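Local coordinates for protein iron transport multicopper oxidase FET3 (Saccharomyces cerevisiae, PDB 1ZPU) that oxidises ferrous to ferric iron at the yeast cell surface, coupling this to the reduction of oxygen to water, for high-affinity iron uptake through the permease FTR1, at residues K20-I25 / S140-D145; E221-D226 / N295-F300; A233-V238 / R436-V441. All coordinates share one frame; numbering follows the deposited sequence.

Overall arrangement
All three contacts draw on one six-stranded sheet of the second cupredoxin domain, through its strands 133-142, 218-225 and 235-241. Contact 1 joins that domain to the first one; its centre is 24 Å from that of contact 3, with nearest atoms about 9 Å apart, and the Tyr143 side chain lies about 9 Å from that of the type 1 copper ligand His468. Contact 3 joins the second and third domains beside the trinuclear copper cluster, the Ala233 side chain being about 5 Å from a copper ion. Contact 2, at a glycosylated edge, has its centre 12 Å from that of contact 3, and the two meet directly through a salt bridge between Asp299 and Arg436.

Contact 1 of 3, residues K20-I25 / S140-D145; sequences KSRPVI and SEWYHD
Tyr143 O accepts a hydrogen bond from Arg22 NH1 at 2.7 Å, the donor standing above the carbonyl plane while the oxygen lies close to the plane of the guanidinium. That plane is fixed further from within its own strand, because Arg22 NE bonds to Pro23 O at 2.8 Å, and Asp114 forms a salt bridge with NH2. Arg22 carries CG anti to the backbone N (chi1 176°), 3.6 Å from His144 O. With its rotation so restricted, the guanidinium meets the indole of Trp142 tip to tip, CZ2 lying 3.3 Å above the guanidinium plane toward its rim and the two planes 32° apart. An alanine in place of Arg22 would probably leave Tyr143 O, Pro23 O and Asp114 without this partner and open a gap over the Trp142 face. At the indole edge, Val24 CG1 comes to 3.5 Å from Trp142 CH2. Lys20 makes a separate CH-pi contact, its CB over the centre of the His144 ring; Asp17 bonds to NE2 of that imidazole. Strand 22-27 and the loop before it thus pack against the end of strand 133-142 and the loop after it, joining the first and second cupredoxin domains of a multicopper oxidase.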
loop_
_atom_site.group_PDB
_atom_site.type_symbol
_atom_site.label_atom_id
_atom_site.label_comp_id
_atom_site.label_asym_id
_atom_site.label_seq_id
_atom_site.Cartn_x
_atom_site.Cartn_y
_atom_site.Cartn_z
ATOM N N LYS A 20 -25.027 -8.417 -2.412
ATOM C CA LYS A 20 -24.526 -9.769 -2.625
ATOM C C LYS A 20 -24.024 -10.365 -1.325
ATOM O O LYS A 20 -23.030 -9.900 -0.773
ATOM C CB LYS A 20 -23.387 -9.752 -3.646
ATOM C CG LYS A 20 -23.462 -10.845 -4.699
ATOM C CD LYS A 20 -23.335 -12.250 -4.106
ATOM C CE LYS A 20 -23.476 -13.341 -5.178
ATOM N NZ LYS A 20 -22.361 -13.267 -6.178
ATOM N N SER A 21 -24.711 -11.386 -0.826
ATOM C CA SER A 21 -24.151 -12.144 0.284
ATOM C C SER A 21 -23.045 -13.023 -0.282
ATOM O O SER A 21 -23.219 -13.716 -1.272
ATOM C CB SER A 21 -25.189 -12.948 1.065
ATOM O OG SER A 21 -24.868 -12.907 2.457
ATOM N N ARG A 22 -21.896 -12.966 0.364
ATOM C CA ARG A 22 -20.664 -13.334 -0.263
ATOM C C ARG A 22 -19.667 -13.629 0.860
ATOM O O ARG A 22 -19.680 -12.943 1.889
ATOM C CB ARG A 22 -20.252 -12.116 -1.077
ATOM C CG ARG A 22 -18.955 -12.197 -1.760
ATOM C CD ARG A 22 -18.180 -10.952 -1.494
ATOM N NE ARG A 22 -16.876 -11.332 -0.964
ATOM C CZ ARG A 22 -15.719 -10.978 -1.496
ATOM N NH1 ARG A 22 -15.681 -10.179 -2.559
ATOM N NH2 ARG A 22 -14.595 -11.390 -0.944
ATOM N N PRO A 23 -18.831 -14.666 0.707
ATOM C CA PRO A 23 -17.862 -14.945 1.768
ATOM C C PRO A 23 -16.810 -13.851 1.886
ATOM O O PRO A 23 -16.271 -13.397 0.884
ATOM C CB PRO A 23 -17.207 -16.278 1.341
ATOM C CG PRO A 23 -18.067 -16.822 0.291
ATOM C CD PRO A 23 -18.737 -15.647 -0.381
ATOM N N VAL A 24 -16.530 -13.439 3.116
ATOM C CA VAL A 24 -15.472 -12.486 3.398
ATOM C C VAL A 24 -14.529 -13.078 4.448
ATOM O O VAL A 24 -14.909 -14.034 5.148
ATOM C CB VAL A 24 -16.053 -11.111 3.857
ATOM C CG1 VAL A 24 -16.915 -10.499 2.773
ATOM C CG2 VAL A 24 -16.869 -11.255 5.118
ATOM N N ILE A 25 -13.310 -12.533 4.551
ATOM C CA ILE A 25 -12.339 -13.012 5.552
ATOM C C ILE A 25 -12.586 -12.401 6.938
ATOM O O ILE A 25 -12.457 -11.190 7.137
ATOM C CB ILE A 25 -10.869 -12.800 5.134
ATOM C CG1 ILE A 25 -10.662 -13.166 3.664
ATOM C CG2 ILE A 25 -9.955 -13.674 5.994
ATOM C CD1 ILE A 25 -9.214 -13.145 3.200
ATOM N N SER A 140 -12.953 2.100 -0.095
ATOM C CA SER A 140 -12.509 0.916 -0.827
ATOM C C SER A 140 -13.421 0.648 -2.006
ATOM O O SER A 140 -14.488 1.226 -2.069
ATOM C CB SER A 140 -12.491 -0.302 0.100
ATOM O OG SER A 140 -12.088 -1.448 -0.613
ATOM N N GLU A 141 -13.002 -0.200 -2.944
ATOM C CA GLU A 141 -13.948 -0.769 -3.917
ATOM C C GLU A 141 -14.347 -2.159 -3.428
ATOM O O GLU A 141 -13.682 -2.716 -2.553
ATOM C CB GLU A 141 -13.371 -0.830 -5.334
ATOM C CG GLU A 141 -12.356 -1.963 -5.577
ATOM C CD GLU A 141 -11.003 -1.701 -4.932
ATOM O OE1 GLU A 141 -10.212 -0.907 -5.515
ATOM O OE2 GLU A 141 -10.746 -2.286 -3.837
ATOM N N TRP A 142 -15.420 -2.710 -3.991
ATOM C CA TRP A 142 -15.893 -4.024 -3.584
ATOM C C TRP A 142 -16.217 -4.935 -4.796
ATOM O O TRP A 142 -16.855 -4.500 -5.771
ATOM C CB TRP A 142 -17.099 -3.857 -2.658
ATOM C CG TRP A 142 -17.525 -5.115 -2.025
ATOM C CD1 TRP A 142 -18.696 -5.779 -2.222
ATOM C CD2 TRP A 142 -16.782 -5.882 -1.091
ATOM N NE1 TRP A 142 -18.738 -6.921 -1.464
ATOM C CE2 TRP A 142 -17.567 -7.016 -0.763
ATOM C CE3 TRP A 142 -15.521 -5.739 -0.506
ATOM C CZ2 TRP A 142 -17.138 -7.984 0.125
ATOM C CZ3 TRP A 142 -15.096 -6.722 0.388
ATOM C CH2 TRP A 142 -15.908 -7.824 0.689
ATOM N N TYR A 143 -15.755 -6.181 -4.729
ATOM C CA TYR A 143 -16.021 -7.197 -5.755
ATOM C C TYR A 143 -17.041 -8.176 -5.239
ATOM O O TYR A 143 -17.147 -8.387 -4.036
ATOM C CB TYR A 143 -14.741 -7.958 -6.134
ATOM C CG TYR A 143 -13.760 -7.161 -6.973
ATOM C CD1 TYR A 143 -12.881 -6.269 -6.383
ATOM C CD2 TYR A 143 -13.718 -7.298 -8.353
ATOM C CE1 TYR A 143 -11.983 -5.531 -7.133
ATOM C CE2 TYR A 143 -12.818 -6.561 -9.124
ATOM C CZ TYR A 143 -11.955 -5.679 -8.497
ATOM O OH TYR A 143 -11.050 -4.943 -9.224
ATOM N N HIS A 144 -17.792 -8.774 -6.155
ATOM C CA HIS A 144 -18.788 -9.786 -5.817
ATOM C C HIS A 144 -18.237 -11.191 -5.875
ATOM O O HIS A 144 -18.860 -12.126 -5.399
ATOM C CB HIS A 144 -19.953 -9.670 -6.777
ATOM C CG HIS A 144 -20.882 -8.560 -6.429
ATOM N ND1 HIS A 144 -22.180 -8.501 -6.897
ATOM C CD2 HIS A 144 -20.718 -7.492 -5.617
ATOM C CE1 HIS A 144 -22.766 -7.425 -6.402
ATOM N NE2 HIS A 144 -21.899 -6.797 -5.628
ATOM N N ASP A 145 -17.077 -11.341 -6.491
ATOM C CA ASP A 145 -16.397 -12.608 -6.526
ATOM C C ASP A 145 -15.110 -12.498 -5.730
ATOM O O ASP A 145 -14.492 -11.438 -5.682
ATOM C CB ASP A 145 -16.099 -13.006 -7.971
ATOM C CG ASP A 145 -17.370 -13.210 -8.802
ATOM O OD1 ASP A 145 -17.869 -14.372 -8.906
ATOM O OD2 ASP A 145 -17.871 -12.202 -9.352
#

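Contact 2 of 3, residues E221-D226 / N295-F300; sequences EKNVTD and NFLDDF. With NAG (2-acetamido-2-deoxy-beta-D-glucopyranose), chain I.
Asn223 and Leu297 each carry CG anti to the backbone N (chi1 -158° and 174°), which sends each CG out from its own backbone; the ends of the two side chains meet beside the edge strand 218-225 of the second cupredoxin domain. Here Leu297 CD1 comes to 3.7 Å from Asn223 OD1. The asparagine is an N-glycosylation site, its ND2 covalently bonded to C1 of the first N-acetylglucosamine, and the sugar turns its O6 toward the same leucine methyl, 3.5 Å from Leu297 CD1. Two residues further along the strand, Thr225 crosses Leu297 at about a right angle. Van der Waals contact alone joins the side chains of the two segments, the threonine OG1 lying 3.6 Å from Leu297 CB. The backbone of Leu297 is nevertheless tied to this domain by hydrogen bonding with Met227, and its side chain also packs on Val212 and Tyr236. The chain turns just after the leucine in an Asx turn, in which Asp298 OD1 accepts from Phe300 N at 3.1 Å; the carboxylate of Asp298 also forms salt bridges with Arg406 and Arg442. Against the leucine backbone, the threonine methyl makes the nearest approach, Thr225 CG2 lying 3.5 Å from Leu297 N.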
loop_
_atom_site.group_PDB
_atom_site.type_symbol
_atom_site.label_atom_id
_atom_site.label_comp_id
_atom_site.label_asym_id
_atom_site.label_seq_id
_atom_site.Cartn_x
_atom_site.Cartn_y
_atom_site.Cartn_z
ATOM N N GLU A 221 1.795 21.121 6.743
ATOM C CA GLU A 221 1.232 22.465 6.926
ATOM C C GLU A 221 -0.167 22.450 6.342
ATOM O O GLU A 221 -0.410 21.808 5.309
ATOM C CB GLU A 221 2.041 23.531 6.179
ATOM C CG GLU A 221 3.533 23.602 6.523
ATOM C CD GLU A 221 3.849 24.392 7.798
ATOM O OE1 GLU A 221 2.909 24.818 8.518
ATOM O OE2 GLU A 221 5.056 24.579 8.075
ATOM N N LYS A 222 -1.080 23.162 6.994
ATOM C CA LYS A 222 -2.479 23.244 6.564
ATOM C C LYS A 222 -2.603 23.565 5.068
ATOM O O LYS A 222 -2.108 24.602 4.623
ATOM C CB LYS A 222 -3.191 24.346 7.362
ATOM C CG LYS A 222 -3.116 24.198 8.864
ATOM C CD LYS A 222 -4.258 24.943 9.504
ATOM C CE LYS A 222 -4.402 24.556 10.961
ATOM N NZ LYS A 222 -5.790 24.761 11.454
ATOM N N ASN A 223 -3.241 22.687 4.296
ATOM C CA ASN A 223 -3.614 23.014 2.910
ATOM C C ASN A 223 -5.101 22.768 2.681
ATOM O O ASN A 223 -5.569 21.633 2.793
ATOM C CB ASN A 223 -2.777 22.232 1.879
ATOM C CG ASN A 223 -2.735 22.908 0.473
ATOM O OD1 ASN A 223 -3.769 23.269 -0.109
ATOM N ND2 ASN A 223 -1.515 23.025 -0.080
ATOM N N VAL A 224 -5.831 23.831 2.354
ATOM C CA VAL A 224 -7.274 23.768 2.142
ATOM C C VAL A 224 -7.625 23.326 0.713
ATOM O O VAL A 224 -7.067 23.831 -0.250
ATOM C CB VAL A 224 -7.932 25.137 2.468
ATOM C CG1 VAL A 224 -9.418 25.090 2.221
ATOM C CG2 VAL A 224 -7.663 25.523 3.906
ATOM N N THR A 225 -8.544 22.374 0.590
ATOM C CA THR A 225 -9.069 21.926 -0.713
ATOM C C THR A 225 -10.560 21.621 -0.656
ATOM O O THR A 225 -11.152 21.473 0.419
ATOM C CB THR A 225 -8.463 20.567 -1.197
ATOM O OG1 THR A 225 -7.242 20.271 -0.502
ATOM C CG2 THR A 225 -8.252 20.561 -2.742
ATOM N N ASP A 226 -11.145 21.466 -1.836
ATOM C CA ASP A 226 -12.502 21.000 -1.964
ATOM C C ASP A 226 -12.518 19.525 -2.296
ATOM O O ASP A 226 -13.529 18.866 -2.092
ATOM C CB ASP A 226 -13.204 21.760 -3.074
ATOM C CG ASP A 226 -13.299 23.242 -2.789
ATOM O OD1 ASP A 226 -13.327 24.033 -3.760
ATOM O OD2 ASP A 226 -13.341 23.613 -1.589
ATOM N N ASN A 295 -9.509 19.436 -10.287
ATOM C CA ASN A 295 -8.952 20.427 -9.362
ATOM C C ASN A 295 -8.705 19.907 -7.959
ATOM O O ASN A 295 -8.625 20.690 -7.009
ATOM C CB ASN A 295 -9.812 21.683 -9.311
ATOM C CG ASN A 295 -10.018 22.293 -10.668
ATOM O OD1 ASN A 295 -9.067 22.492 -11.421
ATOM N ND2 ASN A 295 -11.269 22.590 -10.997
ATOM N N PHE A 296 -8.563 18.593 -7.833
ATOM C CA PHE A 296 -8.176 17.987 -6.564
ATOM C C PHE A 296 -6.771 18.445 -6.182
ATOM O O PHE A 296 -5.976 18.818 -7.048
ATOM C CB PHE A 296 -8.216 16.444 -6.659
ATOM C CG PHE A 296 -7.386 15.888 -7.786
ATOM C CD1 PHE A 296 -6.038 15.606 -7.601
ATOM C CD2 PHE A 296 -7.951 15.681 -9.044
ATOM C CE1 PHE A 296 -5.271 15.112 -8.643
ATOM C CE2 PHE A 296 -7.187 15.191 -10.094
ATOM C CZ PHE A 296 -5.843 14.912 -9.896
ATOM N N LEU A 297 -6.468 18.394 -4.891
ATOM C CA LEU A 297 -5.136 18.703 -4.378
ATOM C C LEU A 297 -4.034 17.816 -4.969
ATOM O O LEU A 297 -4.129 16.601 -4.945
ATOM C CB LEU A 297 -5.128 18.552 -2.858
ATOM C CG LEU A 297 -3.795 18.694 -2.131
ATOM C CD1 LEU A 297 -3.409 20.167 -2.064
ATOM C CD2 LEU A 297 -3.939 18.089 -0.752
ATOM N N ASP A 298 -2.987 18.444 -5.499
ATOM C CA ASP A 298 -1.786 17.715 -5.915
ATOM C C ASP A 298 -0.850 17.618 -4.714
ATOM O O ASP A 298 -0.211 18.603 -4.322
ATOM C CB ASP A 298 -1.087 18.380 -7.116
ATOM C CG ASP A 298 0.055 17.532 -7.675
ATOM O OD1 ASP A 298 0.492 16.577 -6.987
ATOM O OD2 ASP A 298 0.531 17.822 -8.798
ATOM N N ASP A 299 -0.788 16.424 -4.136
ATOM C CA ASP A 299 -0.032 16.173 -2.921
ATOM C C ASP A 299 1.456 16.468 -3.062
ATOM O O ASP A 299 2.151 16.586 -2.059
ATOM C CB ASP A 299 -0.253 14.746 -2.438
ATOM C CG ASP A 299 0.072 13.706 -3.503
ATOM O OD1 ASP A 299 -0.301 13.917 -4.681
ATOM O OD2 ASP A 299 0.686 12.667 -3.174
ATOM N N PHE A 300 1.940 16.606 -4.296
ATOM C CA PHE A 300 3.345 16.954 -4.550
ATOM C C PHE A 300 3.742 18.280 -3.874
ATOM O O PHE A 300 4.895 18.454 -3.461
ATOM C CB PHE A 300 3.618 16.997 -6.063
ATOM C CG PHE A 300 5.031 17.377 -6.428
ATOM C CD1 PHE A 300 5.986 16.397 -6.680
ATOM C CD2 PHE A 300 5.410 18.719 -6.533
ATOM C CE1 PHE A 300 7.308 16.745 -7.016
ATOM C CE2 PHE A 300 6.715 19.068 -6.851
ATOM C CZ PHE A 300 7.667 18.075 -7.096
HETATM C C1 NAG I . -1.354 24.000 -1.142
HETATM C C2 NAG I . 0.110 24.338 -0.889
HETATM C C3 NAG I . 0.713 25.205 -2.014
HETATM C C4 NAG I . 0.189 24.986 -3.443
HETATM C C5 NAG I . -1.175 24.274 -3.489
HETATM C C6 NAG I . -1.344 23.442 -4.756
HETATM C C7 NAG I . 0.675 24.456 1.556
HETATM C C8 NAG I . 0.919 22.967 1.664
HETATM N N2 NAG I . 0.231 24.996 0.406
HETATM O O3 NAG I . 2.110 25.018 -2.064
HETATM O O4 NAG I . 0.143 26.285 -4.032
HETATM O O5 NAG I . -1.348 23.379 -2.408
HETATM O O6 NAG I . -2.264 22.391 -4.534
HETATM O O7 NAG I . 0.891 25.165 2.539
#

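Contact 3 of 3, residues A233-V238 / R436-V441; sequences AQRYTV and RDTLYV
Arg235 grips the carboxylate of Asp437 end-on in a two-pronged salt bridge, with NH2 2.7 Å from Asp437 OD1 and NH1 2.9 Å from Asp437 OD2. Both oxygens use their syn lone pairs, and the guanidinium and carboxylate planes are only 11° apart, so the two groups form one nearly flat unit. Arg235 NH1 is held further by Ala233 O at 3.1 Å, a bond in the carbonyl plane, while NE bonds to Thr101 O. For its part, Asp437 OD2 also accepts from Thr438 OG1 and is hydrogen-bonded to His62, a type 3 copper ligand; the backbone O of Asp437 meets ND1 of His395, a ligand of the type 2 copper. One aspartate thus contacts first-shell histidines of two copper sites and is likely to hold them, with Arg235 in turn likely to orient the carboxylate.

Arg436 provides the second polar link. Its NH1 donates to Tyr236 OH at 3.1 Å, nearly in the guanidinium plane, with the phenol ring turned 66° from it, and salt bridges to Asp299 and Asp216 probably offset its charge. The Gln234 chain is extended beyond CG, and its amide lies stacked over a guanidinium face of Arg436, the planes 5° apart. Apolar packing is slight: Ala233 CB rests 4.0 Å from Thr438 CG2, and the alanine also touches His464. Leu439 points away, onto Phe447 and Ile449 of its own domain. Every residue in touch is buried at the junction of the second and third cupredoxin domains, where Asp437 and Thr438, with Arg235 behind the aspartate, belong to the second shell of the trinuclear copper cluster of a multicopper oxidase.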
loop_
_atom_site.group_PDB
_atom_site.type_symbol
_atom_site.label_atom_id
_atom_site.label_comp_id
_atom_site.label_asym_id
_atom_site.label_seq_id
_atom_site.Cartn_x
_atom_site.Cartn_y
_atom_site.Cartn_z
ATOM N N ALA A 233 -3.997 2.601 -0.559
ATOM C CA ALA A 233 -2.893 2.544 0.389
ATOM C C ALA A 233 -2.499 3.893 0.966
ATOM O O ALA A 233 -1.825 3.949 1.978
ATOM C CB ALA A 233 -1.673 1.851 -0.229
ATOM N N GLN A 234 -2.893 4.988 0.330
ATOM C CA GLN A 234 -2.543 6.276 0.920
ATOM C C GLN A 234 -3.558 6.808 1.920
ATOM O O GLN A 234 -4.715 6.394 1.911
ATOM C CB GLN A 234 -2.055 7.334 -0.090
ATOM C CG GLN A 234 -2.860 7.628 -1.333
ATOM C CD GLN A 234 -2.036 8.442 -2.373
ATOM O OE1 GLN A 234 -0.801 8.296 -2.479
ATOM N NE2 GLN A 234 -2.726 9.309 -3.136
ATOM N N ARG A 235 -3.094 7.680 2.813
ATOM C CA ARG A 235 -3.920 8.254 3.858
ATOM C C ARG A 235 -3.832 9.762 3.771
ATOM O O ARG A 235 -2.733 10.313 3.722
ATOM C CB ARG A 235 -3.417 7.805 5.231
ATOM C CG ARG A 235 -3.595 6.342 5.517
ATOM C CD ARG A 235 -2.486 5.483 4.913
ATOM N NE ARG A 235 -1.262 5.548 5.702
ATOM C CZ ARG A 235 -0.031 5.416 5.218
ATOM N NH1 ARG A 235 0.169 5.214 3.926
ATOM N NH2 ARG A 235 1.013 5.509 6.033
ATOM N N TYR A 236 -4.977 10.434 3.722
ATOM C CA TYR A 236 -5.014 11.873 3.965
ATOM C C TYR A 236 -5.773 12.055 5.246
ATOM O O TYR A 236 -6.883 11.565 5.376
ATOM C CB TYR A 236 -5.697 12.666 2.836
ATOM C CG TYR A 236 -4.922 12.768 1.542
ATOM C CD1 TYR A 236 -4.403 13.985 1.092
ATOM C CD2 TYR A 236 -4.712 11.635 0.755
ATOM C CE1 TYR A 236 -3.675 14.050 -0.119
ATOM C CE2 TYR A 236 -4.007 11.684 -0.434
ATOM C CZ TYR A 236 -3.489 12.878 -0.870
ATOM O OH TYR A 236 -2.802 12.844 -2.056
ATOM N N THR A 237 -5.156 12.730 6.206
ATOM C CA THR A 237 -5.853 13.175 7.408
ATOM C C THR A 237 -6.195 14.657 7.257
ATOM O O THR A 237 -5.363 15.478 6.857
ATOM C CB THR A 237 -5.026 12.948 8.680
ATOM O OG1 THR A 237 -4.642 11.571 8.766
ATOM C CG2 THR A 237 -5.836 13.325 9.909
ATOM N N VAL A 238 -7.430 14.984 7.607
ATOM C CA VAL A 238 -8.055 16.217 7.186
ATOM C C VAL A 238 -8.868 16.795 8.346
ATOM O O VAL A 238 -9.567 16.060 9.066
ATOM C CB VAL A 238 -8.936 15.902 5.937
ATOM C CG1 VAL A 238 -10.273 16.584 5.978
ATOM C CG2 VAL A 238 -8.180 16.196 4.647
ATOM N N ARG A 436 6.149 10.879 1.760
ATOM C CA ARG A 436 5.105 9.899 2.013
ATOM C C ARG A 436 5.597 8.493 1.680
ATOM O O ARG A 436 6.763 8.325 1.309
ATOM C CB ARG A 436 3.831 10.244 1.242
ATOM C CG ARG A 436 3.910 10.232 -0.298
ATOM C CD ARG A 436 2.590 10.726 -0.911
ATOM N NE ARG A 436 1.462 10.246 -0.122
ATOM C CZ ARG A 436 0.221 10.706 -0.192
ATOM N NH1 ARG A 436 -0.092 11.681 -1.026
ATOM N NH2 ARG A 436 -0.715 10.178 0.579
ATOM N N ASP A 437 4.722 7.491 1.814
ATOM C CA ASP A 437 5.122 6.112 1.545
ATOM C C ASP A 437 4.485 5.535 0.287
ATOM O O ASP A 437 4.851 4.455 -0.166
ATOM C CB ASP A 437 4.913 5.206 2.770
ATOM C CG ASP A 437 3.455 5.081 3.174
ATOM O OD1 ASP A 437 3.187 5.281 4.381
ATOM O OD2 ASP A 437 2.591 4.773 2.306
ATOM N N THR A 438 3.541 6.264 -0.290
ATOM C CA THR A 438 2.827 5.762 -1.448
ATOM C C THR A 438 2.549 6.935 -2.375
ATOM O O THR A 438 2.027 7.955 -1.950
ATOM C CB THR A 438 1.531 5.029 -1.014
ATOM O OG1 THR A 438 1.851 4.069 0.012
ATOM C CG2 THR A 438 0.856 4.329 -2.188
ATOM N N LEU A 439 2.915 6.760 -3.643
ATOM C CA LEU A 439 2.937 7.826 -4.630
ATOM C C LEU A 439 2.561 7.260 -5.986
ATOM O O LEU A 439 3.038 6.208 -6.352
ATOM C CB LEU A 439 4.346 8.422 -4.705
ATOM C CG LEU A 439 4.620 9.559 -5.691
ATOM C CD1 LEU A 439 4.224 10.921 -5.103
ATOM C CD2 LEU A 439 6.080 9.550 -6.138
ATOM N N TYR A 440 1.716 7.967 -6.731
ATOM C CA TYR A 440 1.336 7.538 -8.068
ATOM C C TYR A 440 2.182 8.184 -9.178
ATOM O O TYR A 440 2.522 9.365 -9.096
ATOM C CB TYR A 440 -0.166 7.776 -8.326
ATOM C CG TYR A 440 -0.645 9.229 -8.398
ATOM C CD1 TYR A 440 -0.463 9.989 -9.549
ATOM C CD2 TYR A 440 -1.312 9.819 -7.334
ATOM C CE1 TYR A 440 -0.906 11.309 -9.629
ATOM C CE2 TYR A 440 -1.771 11.115 -7.401
ATOM C CZ TYR A 440 -1.563 11.866 -8.552
ATOM O OH TYR A 440 -2.012 13.173 -8.644
ATOM N N VAL A 441 2.525 7.396 -10.198
ATOM C CA VAL A 441 2.924 7.933 -11.498
ATOM C C VAL A 441 1.688 8.154 -12.330
ATOM O O VAL A 441 0.756 7.334 -12.306
ATOM C CB VAL A 441 3.734 6.960 -12.365
ATOM C CG1 VAL A 441 5.094 7.539 -12.705
ATOM C CG2 VAL A 441 3.778 5.560 -11.772
#